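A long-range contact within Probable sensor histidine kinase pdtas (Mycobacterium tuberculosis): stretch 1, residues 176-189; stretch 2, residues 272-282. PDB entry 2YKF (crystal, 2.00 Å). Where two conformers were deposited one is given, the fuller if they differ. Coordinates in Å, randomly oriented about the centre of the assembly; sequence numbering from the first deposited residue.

Stretch 1, residues 176-189: SPRAGDGFIRLDVD
Stretch 2 (272-282) RNVGAAILIRD

Stretch 2 is a single β-strand, residues 272-282, and the short strand 183-186 of stretch 1 runs against it at 160°, nearly antiparallel, with an axis separation of 4.8 Å. The register pairs Leu186 with Ala276, Arg185 with Ala277, Ile184 with Ile278 and Phe183 with Leu279. Together the two stretches bury 908 Å².

Arg272 lies beyond the contact. Asn273 (chi1 t) instead organises its own strand: Gly275 N donates to Asn273 OD1 at 2.9 Å, and Asn273 ND2 gives a weak bond to Gly275 O, also 2.9 Å. An amide suits this place because it can accept and donate at once. Val188, in the loop after the short strand (-55/-29, chi1 m), lays CG1 3.2 Å from Asn273 O and 3.7 Å from Val274 CA.

Val274 breaks the regular extended path at -120/41, its CB pointing away from stretch 1. Gly275 follows at 92/-143, backbone angles that call for glycine; a CB here would also lie only 2.1 Å from Leu186 O. Its bare CA instead makes a CA-H...O contact with that oxygen at 3.4 Å.

Ala276 (-162/156) begins the regular pairing. Leu186 N donates to Ala276 O at 2.8 Å, and Ala276 N donates to Leu186 O at 3.1 Å. Arg185 (t, p, then chi3 -144° and chi4 -85°) curls back so that NE makes a weak 3.3 Å bond to Ala276 O, which lies near the guanidinium plane. The small methyl of Ala276 sits 4.5 Å, CB to CB, from Leu186 (m, t).

Ala277 (-110/145) faces the other side of the sheet with Phe183, Arg185 and Leu279. Its CB lies 4.0 Å from Phe183 CE1, a methyl filling space beside the ring, while Ala277 CA approaches Ile184 O at 3.4 Å.

Ile278 (-130/128; m, t) returns to the face of Ile184, Leu186 and Ala276. Ile184 N donates to Ile278 O at 2.8 Å, and Ile278 N donates to Ile184 O at 2.9 Å. The β-branched pair, with Ile184 also m, t, packs with Ile184 CB 4.1 Å from Ile278 CB, and Ile278 CD1 reaches Leu186 CD1 at 3.9 Å. Such side chains suit extended backbone and a buried apolar layer.

Leu279 (-104/140; m, t) has the largest covered area. Leu279 CD2 meets the edge of the Phe183 ring (chi1 t, chi2 78°), 3.7 Å from Phe183 CD1, and Leu279 CB lies 3.7 Å from Pro177 CB.

Ile280 N donates to Gly182 O at 2.9 Å. Gly182, at 165/130, must be glycine: a CB would stand 2.6 Å from Ile280 O. Before it, residues 179-181 form a 3-10 turn.

Arg281, all t through chi3, extends past Asp181 (chi1 m); Asp181 OD2 forms a long salt bridge with Arg281 NE at 3.9 Å, lying well out of the guanidinium plane, and accepts from Arg178 N at 2.8 Å. At the strand's end, a water donates to Asp181 O at 2.8 Å and accepts from Asp282 N at 2.9 Å.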

ATOM      1  N   SER A 176      -7.509  -5.448   2.614  1.00 41.78           N
ATOM      2  CA  SER A 176      -7.721  -5.683   1.181  1.00 39.16           C
ATOM      3  C   SER A 176      -6.513  -5.202   0.381  1.00 34.59           C
ATOM      4  O   SER A 176      -5.800  -4.335   0.849  1.00 34.25           O
ATOM      5  CB  SER A 176      -8.982  -5.033   0.665  1.00 39.99           C
ATOM      6  OG  SER A 176      -8.922  -3.651   0.847  1.00 45.58           O
ATOM      7  N   PRO A 177      -6.325  -5.742  -0.827  1.00 30.25           N
ATOM      8  CA  PRO A 177      -5.169  -5.363  -1.683  1.00 28.77           C
ATOM      9  C   PRO A 177      -5.150  -3.858  -1.935  1.00 28.22           C
ATOM     10  O   PRO A 177      -6.218  -3.268  -1.985  1.00 27.21           O
ATOM     11  CB  PRO A 177      -5.462  -6.053  -3.014  1.00 28.47           C
ATOM     12  CG  PRO A 177      -6.552  -6.956  -2.795  1.00 29.75           C
ATOM     13  CD  PRO A 177      -7.288  -6.606  -1.516  1.00 29.64           C
ATOM     14  N   ARG A 178      -3.974  -3.248  -2.029  1.00 25.68           N
ATOM     15  CA  ARG A 178      -3.831  -1.921  -2.555  1.00 26.60           C
ATOM     16  C   ARG A 178      -3.695  -2.082  -4.060  1.00 26.61           C
ATOM     17  O   ARG A 178      -3.339  -3.138  -4.556  1.00 27.62           O
ATOM     18  CB  ARG A 178      -2.577  -1.212  -1.960  1.00 25.68           C
ATOM     19  CG  ARG A 178      -2.449  -1.324  -0.388  1.00 27.67           C
ATOM     20  CD  ARG A 178      -3.618  -0.625   0.371  1.00 30.43           C
ATOM     21  NE  ARG A 178      -3.352  -0.654   1.829  1.00 28.31           N
ATOM     22  CZ  ARG A 178      -2.754   0.335   2.504  1.00 30.54           C
ATOM     23  NH1 ARG A 178      -2.367   1.458   1.878  1.00 28.05           N
ATOM     24  NH2 ARG A 178      -2.546   0.225   3.824  1.00 23.36           N
ATOM     25  N   ALA A 179      -4.053  -1.046  -4.809  1.00 27.99           N
ATOM     26  CA  ALA A 179      -3.845  -1.063  -6.266  1.00 26.43           C
ATOM     27  C   ALA A 179      -2.439  -1.600  -6.685  1.00 26.31           C
ATOM     28  O   ALA A 179      -2.325  -2.480  -7.550  1.00 25.59           O
ATOM     29  CB  ALA A 179      -4.107   0.383  -6.835  1.00 25.61           C
ATOM     30  N   GLY A 180      -1.372  -1.115  -6.049  1.00 25.56           N
ATOM     31  CA  GLY A 180      -0.044  -1.592  -6.422  1.00 26.10           C
ATOM     32  C   GLY A 180       0.201  -3.070  -6.237  1.00 26.50           C
ATOM     33  O   GLY A 180       1.088  -3.654  -6.917  1.00 27.27           O
ATOM     34  N   ASP A 181      -0.526  -3.689  -5.294  1.00 23.94           N
ATOM     35  CA  ASP A 181      -0.412  -5.142  -5.090  1.00 23.92           C
ATOM     36  C   ASP A 181      -0.712  -5.979  -6.331  1.00 23.81           C
ATOM     37  O   ASP A 181      -0.186  -7.091  -6.481  1.00 23.87           O
ATOM     38  CB  ASP A 181      -1.296  -5.611  -3.902  1.00 22.81           C
ATOM     39  CG  ASP A 181      -0.871  -4.966  -2.562  1.00 24.80           C
ATOM     40  OD1 ASP A 181       0.334  -4.609  -2.370  1.00 26.50           O
ATOM     41  OD2 ASP A 181      -1.735  -4.809  -1.676  1.00 24.27           O
ATOM     42  N   GLY A 182      -1.652  -5.527  -7.169  1.00 23.48           N
ATOM     43  CA  GLY A 182      -2.010  -6.320  -8.355  1.00 22.20           C
ATOM     44  C   GLY A 182      -3.344  -5.741  -8.882  1.00 25.00           C
ATOM     45  O   GLY A 182      -4.294  -5.570  -8.118  1.00 24.46           O
ATOM     46  N   PHE A 183      -3.393  -5.444 -10.160  1.00 24.06           N
ATOM     47  CA  PHE A 183      -4.563  -4.751 -10.712  1.00 25.52           C
ATOM     48  C   PHE A 183      -4.938  -5.432 -11.997  1.00 25.51           C
ATOM     49  O   PHE A 183      -4.032  -5.690 -12.845  1.00 26.58           O
ATOM     50  CB  PHE A 183      -4.201  -3.302 -11.049  1.00 26.32           C
ATOM     51  CG  PHE A 183      -5.329  -2.547 -11.720  1.00 25.64           C
ATOM     52  CD1 PHE A 183      -6.350  -2.065 -10.994  1.00 24.22           C
ATOM     53  CD2 PHE A 183      -5.380  -2.436 -13.112  1.00 31.39           C
ATOM     54  CE1 PHE A 183      -7.425  -1.335 -11.622  1.00 27.92           C
ATOM     55  CE2 PHE A 183      -6.423  -1.773 -13.738  1.00 26.34           C
ATOM     56  CZ  PHE A 183      -7.449  -1.228 -12.998  1.00 27.01           C
ATOM     57  N   ILE A 184      -6.239  -5.726 -12.167  1.00 25.81           N
ATOM     58  CA  ILE A 184      -6.779  -6.380 -13.406  1.00 27.46           C
ATOM     59  C   ILE A 184      -8.011  -5.589 -13.869  1.00 27.50           C
ATOM     60  O   ILE A 184      -8.855  -5.240 -13.037  1.00 27.08           O
ATOM     61  CB  ILE A 184      -7.266  -7.794 -13.082  1.00 29.43           C
ATOM     62  CG1 ILE A 184      -6.072  -8.744 -12.925  1.00 30.20           C
ATOM     63  CG2 ILE A 184      -8.170  -8.395 -14.207  1.00 31.06           C
ATOM     64  CD1 ILE A 184      -6.382 -10.076 -12.218  1.00 33.41           C
ATOM     65  N   ARG A 185      -8.087  -5.253 -15.160  1.00 27.39           N
ATOM     66  CA  ARG A 185      -9.282  -4.621 -15.690  0.50 28.81           C
ATOM     67  C   ARG A 185     -10.017  -5.673 -16.524  1.00 27.79           C
ATOM     68  O   ARG A 185      -9.415  -6.295 -17.401  1.00 28.09           O
ATOM     69  CB  ARG A 185      -8.936  -3.376 -16.506  0.50 28.33           C
ATOM     70  CG  ARG A 185     -10.131  -2.689 -17.156  0.50 32.98           C
ATOM     71  CD  ARG A 185     -11.045  -2.086 -16.130  0.50 38.79           C
ATOM     72  NE  ARG A 185     -12.441  -2.215 -16.548  0.50 46.66           N
ATOM     73  CZ  ARG A 185     -13.065  -1.369 -17.358  0.50 48.36           C
ATOM     74  NH1 ARG A 185     -12.429  -0.305 -17.828  0.50 50.29           N
ATOM     75  NH2 ARG A 185     -14.335  -1.573 -17.677  0.50 47.88           N
ATOM     76  N   LEU A 186     -11.305  -5.894 -16.204  1.00 29.24           N
ATOM     77  CA  LEU A 186     -12.127  -6.838 -17.012  1.00 31.35           C
ATOM     78  C   LEU A 186     -13.091  -6.023 -17.875  1.00 32.21           C
ATOM     79  O   LEU A 186     -13.632  -5.059 -17.413  1.00 32.64           O
ATOM     80  CB  LEU A 186     -12.996  -7.732 -16.128  1.00 31.41           C
ATOM     81  CG  LEU A 186     -12.388  -8.708 -15.156  1.00 33.45           C
ATOM     82  CD1 LEU A 186     -13.512  -9.706 -14.724  1.00 30.92           C
ATOM     83  CD2 LEU A 186     -11.235  -9.433 -15.861  1.00 32.91           C
ATOM     84  N   ASP A 187     -13.293  -6.427 -19.114  1.00 34.51           N
ATOM     85  CA  ASP A 187     -14.290  -5.793 -19.945  1.00 37.18           C
ATOM     86  C   ASP A 187     -15.662  -6.397 -19.648  1.00 36.99           C
ATOM     87  O   ASP A 187     -15.769  -7.315 -18.814  1.00 34.80           O
ATOM     88  CB  ASP A 187     -13.909  -5.952 -21.427  1.00 37.86           C
ATOM     89  CG  ASP A 187     -14.117  -7.370 -21.940  1.00 41.49           C
ATOM     90  OD1 ASP A 187     -14.797  -8.215 -21.253  1.00 41.22           O
ATOM     91  OD2 ASP A 187     -13.622  -7.622 -23.055  1.00 44.08           O
ATOM     92  N   VAL A 188     -16.715  -5.907 -20.337  1.00 38.32           N
ATOM     93  CA  VAL A 188     -18.103  -6.371 -20.083  1.00 39.70           C
ATOM     94  C   VAL A 188     -18.302  -7.863 -20.183  1.00 40.56           C
ATOM     95  O   VAL A 188     -19.162  -8.399 -19.534  1.00 41.76           O
ATOM     96  CB  VAL A 188     -19.186  -5.687 -20.996  1.00 41.91           C
ATOM     97  CG1 VAL A 188     -19.481  -4.289 -20.501  1.00 40.92           C
ATOM     98  CG2 VAL A 188     -18.766  -5.725 -22.515  1.00 40.45           C
ATOM     99  N   ASP A 189     -17.521  -8.540 -20.996  1.00 40.31           N
ATOM    100  CA  ASP A 189     -17.671 -10.001 -21.128  1.00 42.13           C
ATOM    101  C   ASP A 189     -16.822 -10.786 -20.136  1.00 40.57           C
ATOM    102  O   ASP A 189     -16.773 -11.989 -20.219  1.00 40.68           O
ATOM    103  CB  ASP A 189     -17.281 -10.463 -22.534  1.00 42.90           C
ATOM    104  CG  ASP A 189     -18.149  -9.827 -23.617  1.00 50.46           C
ATOM    105  OD1 ASP A 189     -19.363  -9.594 -23.346  1.00 51.28           O
ATOM    106  OD2 ASP A 189     -17.603  -9.541 -24.715  1.00 57.01           O
ATOM    107  N   ARG A 272     -25.414   1.380 -16.712  1.00 43.05           N
ATOM    108  CA  ARG A 272     -24.891   0.105 -17.182  1.00 42.10           C
ATOM    109  C   ARG A 272     -23.445  -0.301 -16.810  1.00 40.22           C
ATOM    110  O   ARG A 272     -22.546   0.551 -16.716  1.00 38.28           O
ATOM    111  CB  ARG A 272     -25.073  -0.061 -18.677  1.00 42.52           C
ATOM    112  CG  ARG A 272     -24.355   0.864 -19.483  1.00 45.01           C
ATOM    113  CD  ARG A 272     -25.288   1.401 -20.626  1.00 46.41           C
ATOM    114  NE  ARG A 272     -24.766   2.716 -20.935  1.00 48.68           N
ATOM    115  CZ  ARG A 272     -23.538   2.934 -21.431  1.00 54.50           C
ATOM    116  NH1 ARG A 272     -22.721   1.900 -21.747  1.00 53.71           N
ATOM    117  NH2 ARG A 272     -23.113   4.185 -21.597  1.00 53.89           N
ATOM    118  N   ASN A 273     -23.249  -1.614 -16.728  1.00 38.90           N
ATOM    119  CA  ASN A 273     -21.945  -2.222 -16.450  0.50 37.77           C
ATOM    120  C   ASN A 273     -20.987  -2.049 -17.609  1.00 38.29           C
ATOM    121  O   ASN A 273     -21.337  -2.361 -18.749  1.00 38.72           O
ATOM    122  CB  ASN A 273     -22.121  -3.723 -16.181  0.50 37.32           C
ATOM    123  CG  ASN A 273     -20.797  -4.414 -15.820  0.50 34.35           C
ATOM    124  OD1 ASN A 273     -20.163  -5.039 -16.676  0.50 28.62           O
ATOM    125  ND2 ASN A 273     -20.387  -4.304 -14.547  0.50 29.08           N
ATOM    126  N   VAL A 274     -19.799  -1.537 -17.336  1.00 36.40           N
ATOM    127  CA  VAL A 274     -18.743  -1.441 -18.309  1.00 36.53           C
ATOM    128  C   VAL A 274     -17.523  -2.255 -17.819  1.00 35.34           C
ATOM    129  O   VAL A 274     -16.392  -1.848 -17.974  1.00 37.85           O
ATOM    130  CB  VAL A 274     -18.401   0.035 -18.598  1.00 36.72           C
ATOM    131  CG1 VAL A 274     -19.670   0.775 -19.291  1.00 37.00           C
ATOM    132  CG2 VAL A 274     -17.898   0.776 -17.309  1.00 36.67           C
ATOM    133  N   GLY A 275     -17.808  -3.434 -17.261  1.00 34.95           N
ATOM    134  CA  GLY A 275     -16.841  -4.369 -16.729  1.00 31.43           C
ATOM    135  C   GLY A 275     -16.568  -4.182 -15.229  1.00 30.05           C
ATOM    136  O   GLY A 275     -17.486  -3.878 -14.418  1.00 28.63           O
ATOM    137  N   ALA A 276     -15.294  -4.385 -14.852  1.00 28.70           N
ATOM    138  CA  ALA A 276     -14.921  -4.472 -13.455  1.00 27.17           C
ATOM    139  C   ALA A 276     -13.423  -4.275 -13.244  1.00 27.90           C
ATOM    140  O   ALA A 276     -12.624  -4.476 -14.150  1.00 26.24           O
ATOM    141  CB  ALA A 276     -15.364  -5.838 -12.811  1.00 28.04           C
ATOM    142  N   ALA A 277     -13.068  -3.848 -12.032  1.00 28.15           N
ATOM    143  CA  ALA A 277     -11.637  -3.806 -11.628  1.00 28.73           C
ATOM    144  C   ALA A 277     -11.534  -4.906 -10.597  1.00 29.19           C
ATOM    145  O   ALA A 277     -12.500  -5.164  -9.862  1.00 30.37           O
ATOM    146  CB  ALA A 277     -11.254  -2.417 -11.021  1.00 27.18           C
ATOM    147  N   ILE A 278     -10.387  -5.581 -10.575  1.00 27.97           N
ATOM    148  CA  ILE A 278     -10.100  -6.547  -9.582  1.00 26.89           C
ATOM    149  C   ILE A 278      -8.726  -6.228  -9.030  1.00 25.74           C
ATOM    150  O   ILE A 278      -7.728  -6.135  -9.778  1.00 25.89           O
ATOM    151  CB  ILE A 278     -10.159  -7.998 -10.155  1.00 28.41           C
ATOM    152  CG1 ILE A 278     -11.601  -8.274 -10.682  1.00 34.87           C
ATOM    153  CG2 ILE A 278      -9.737  -9.077  -9.106  1.00 27.58           C
ATOM    154  CD1 ILE A 278     -11.786  -9.630 -11.201  1.00 42.24           C
ATOM    155  N   LEU A 279      -8.654  -6.130  -7.715  1.00 24.09           N
ATOM    156  CA  LEU A 279      -7.324  -5.964  -7.072  1.00 26.04           C
ATOM    157  C   LEU A 279      -6.939  -7.287  -6.456  1.00 26.64           C
ATOM    158  O   LEU A 279      -7.792  -8.029  -5.971  1.00 27.65           O
ATOM    159  CB  LEU A 279      -7.381  -4.902  -6.001  1.00 26.15           C
ATOM    160  CG  LEU A 279      -8.126  -3.626  -6.434  1.00 29.14           C
ATOM    161  CD1 LEU A 279      -8.181  -2.764  -5.181  1.00 30.00           C
ATOM    162  CD2 LEU A 279      -7.357  -2.951  -7.513  1.00 31.67           C
ATOM    163  N   ILE A 280      -5.673  -7.633  -6.571  1.00 27.11           N
ATOM    164  CA  ILE A 280      -5.202  -8.925  -6.046  1.00 25.68           C
ATOM    165  C   ILE A 280      -3.918  -8.751  -5.282  1.00 24.68           C
ATOM    166  O   ILE A 280      -3.087  -7.954  -5.648  1.00 23.07           O
ATOM    167  CB  ILE A 280      -5.079  -9.991  -7.165  1.00 27.04           C
ATOM    168  CG1 ILE A 280      -4.595 -11.354  -6.612  1.00 26.69           C
ATOM    169  CG2 ILE A 280      -4.187  -9.526  -8.300  1.00 27.26           C
ATOM    170  CD1 ILE A 280      -4.554 -12.439  -7.743  1.00 28.07           C
ATOM    171  N   ARG A 281      -3.784  -9.465  -4.156  1.00 24.41           N
ATOM    172  CA  ARG A 281      -2.534  -9.368  -3.420  1.00 23.35           C
ATOM    173  C   ARG A 281      -2.113 -10.802  -3.094  1.00 24.76           C
ATOM    174  O   ARG A 281      -2.889 -11.523  -2.492  1.00 26.09           O
ATOM    175  CB  ARG A 281      -2.734  -8.634  -2.097  1.00 22.81           C
ATOM    176  CG  ARG A 281      -1.371  -8.511  -1.365  1.00 24.88           C
ATOM    177  CD  ARG A 281      -1.409  -7.859   0.031  1.00 28.75           C
ATOM    178  NE  ARG A 281       0.006  -7.621   0.364  1.00 36.38           N
ATOM    179  CZ  ARG A 281       0.496  -7.364   1.591  1.00 41.28           C
ATOM    180  NH1 ARG A 281      -0.332  -7.220   2.644  1.00 35.07           N
ATOM    181  NH2 ARG A 281       1.823  -7.151   1.728  1.00 40.73           N
ATOM    182  N   ASP A 282      -0.922 -11.205  -3.507  1.00 25.70           N
ATOM    183  CA  ASP A 282      -0.350 -12.491  -3.056  1.00 27.99           C
ATOM    184  C   ASP A 282      -0.021 -12.439  -1.567  1.00 27.23           C
ATOM    185  O   ASP A 282       0.892 -11.722  -1.094  1.00 26.39           O
ATOM    186  CB  ASP A 282       0.865 -12.828  -3.923  1.00 28.85           C
ATOM    187  CG  ASP A 282       1.511 -14.176  -3.534  1.00 36.29           C
ATOM    188  OD1 ASP A 282       1.105 -14.731  -2.491  1.00 35.22           O
ATOM    189  OD2 ASP A 282       2.403 -14.660  -4.288  1.00 35.21           O
TER
HETATM  190  O   HOH W   1       0.655  -9.287  -4.937  1.00 29.38           O